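PDB 3WEC: cytochrome P450 from Rhodococcus erythropolis, which binds heme and hydroxylates the quinoline nitrogen during biosynthesis of aurachin RE, a step essential for antibiotic activity in these alkaloids. Local coordinates for residues Y30-L33 with R34-P38. Numbering follows the deposited sequence.
Sequences YARL and RTELP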
# COMPACT_ATOMS: atom_id res chain seq x y z
N TYR A 30 5.83 15.44 -11.90
CA TYR A 30 5.63 14.20 -12.63
C TYR A 30 5.34 14.50 -14.09
O TYR A 30 5.72 13.74 -14.98
CB TYR A 30 4.44 13.42 -12.06
CG TYR A 30 4.63 12.75 -10.69
CD1 TYR A 30 3.52 12.46 -9.89
CD2 TYR A 30 5.87 12.38 -10.23
CE1 TYR A 30 3.66 11.84 -8.67
CE2 TYR A 30 6.02 11.75 -8.99
CZ TYR A 30 4.92 11.48 -8.21
OH TYR A 30 5.08 10.87 -6.96
N ALA A 31 4.63 15.60 -14.33
CA ALA A 31 4.36 16.05 -15.69
C ALA A 31 5.69 16.41 -16.41
O ALA A 31 5.96 15.86 -17.48
CB ALA A 31 3.37 17.21 -15.70
N ARG A 32 6.49 17.29 -15.79
CA ARG A 32 7.83 17.66 -16.29
C ARG A 32 8.61 16.40 -16.67
O ARG A 32 9.08 16.30 -17.79
CB ARG A 32 8.64 18.47 -15.26
CG ARG A 32 8.30 19.96 -15.12
CD ARG A 32 9.49 20.71 -14.54
NE ARG A 32 10.42 21.10 -15.60
CZ ARG A 32 11.71 21.37 -15.44
NH1 ARG A 32 12.28 21.28 -14.25
NH2 ARG A 32 12.45 21.71 -16.49
N LEU A 33 8.71 15.45 -15.74
CA LEU A 33 9.35 14.15 -16.00
C LEU A 33 8.90 13.41 -17.27
O LEU A 33 9.73 12.94 -18.03
CB LEU A 33 9.19 13.21 -14.79
CG LEU A 33 10.27 13.31 -13.71
CD1 LEU A 33 9.99 12.35 -12.56
CD2 LEU A 33 11.66 13.06 -14.28
N ARG A 34 7.59 13.27 -17.48
CA ARG A 34 7.07 12.56 -18.65
C ARG A 34 7.35 13.28 -19.99
O ARG A 34 7.73 12.63 -20.96
CB ARG A 34 5.59 12.24 -18.48
CG ARG A 34 5.28 11.34 -17.30
CD ARG A 34 3.89 10.72 -17.42
NE ARG A 34 2.85 11.74 -17.45
CZ ARG A 34 2.40 12.38 -16.37
NH1 ARG A 34 2.88 12.09 -15.17
NH2 ARG A 34 1.45 13.27 -16.49
N THR A 35 7.17 14.60 -20.04
CA THR A 35 7.43 15.36 -21.29
C THR A 35 8.93 15.44 -21.61
O THR A 35 9.32 15.38 -22.79
CB THR A 35 6.85 16.80 -21.28
OG1 THR A 35 5.51 16.79 -20.81
CG2 THR A 35 6.87 17.42 -22.68
N GLU A 36 9.77 15.55 -20.58
CA GLU A 36 11.20 15.87 -20.77
C GLU A 36 12.20 14.75 -20.45
O GLU A 36 13.12 14.51 -21.23
CB GLU A 36 11.57 17.13 -19.97
CG GLU A 36 10.76 18.37 -20.37
CD GLU A 36 10.62 19.38 -19.24
OE1 GLU A 36 9.46 19.76 -18.94
OE2 GLU A 36 11.65 19.79 -18.68
N LEU A 37 11.99 14.06 -19.31
CA LEU A 37 12.96 13.12 -18.73
C LEU A 37 12.26 11.86 -18.19
O LEU A 37 12.13 11.67 -16.97
CB LEU A 37 13.74 13.84 -17.62
CG LEU A 37 15.02 13.31 -16.96
CD1 LEU A 37 16.24 13.42 -17.87
CD2 LEU A 37 15.24 14.07 -15.66
N PRO A 38 11.79 10.99 -19.11
CA PRO A 38 11.00 9.82 -18.73
C PRO A 38 11.77 8.80 -17.86
O PRO A 38 11.16 8.12 -17.02
CB PRO A 38 10.62 9.21 -20.08
CG PRO A 38 11.66 9.68 -21.04
CD PRO A 38 12.06 11.04 -20.56
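Arg32 and Glu36 illustrate how the last turn of a helix can pair opposite charges four residues apart: an i to i+4 salt bridge on the exposed side of helix 27-36, just before the chain of this P450 fold turns into strand 39-41. Followed outward, the Glu36 side chain first runs over its partner's backbone, with CB 3.4 Å from Arg32 O. That same carbonyl accepts the Glu36 N-H, N to O 3.0 Å, and has the chain from CB to CD passing over it, CG and CD each 3.7 Å from Arg32 O. CG stays beside the backbone N (chi1 -59°) and the chain continues extended, which carries the carboxylate back along the helix. OE1 lies equally far, 3.7 Å, from Arg32 O and Arg32 NE, while OE2 reaches NH2 of Arg32 at 3.0 Å. The guanidinium and carboxylate planes stand 54° apart, and the N-H points poorly at the oxygen; the hydrogen bond within the ion pair is therefore weak, and much of the attraction is probably electrostatic.

More than half a turn round the helix from this pair, Arg34 folds back over the preceding turn. Its bend at chi3 (-61°) sets one face of the guanidinium over Tyr30 O and, offset toward the rim, Ala31 CA; NH1 is 3.3 Å from Tyr30 O but badly angled for a bond. NH1 is hydrogen-bonded to Ser330 and Tyr30 OH to His301, so both polar ends tie this helix to later parts of the chain. Leu33 faces the buried side, touching Ala50 and Leu327. At the helix end, where Leu37 leaves helical geometry, the two leucines still meet obliquely, Leu33 CD2 lying 4.0 Å from Leu37 CD2.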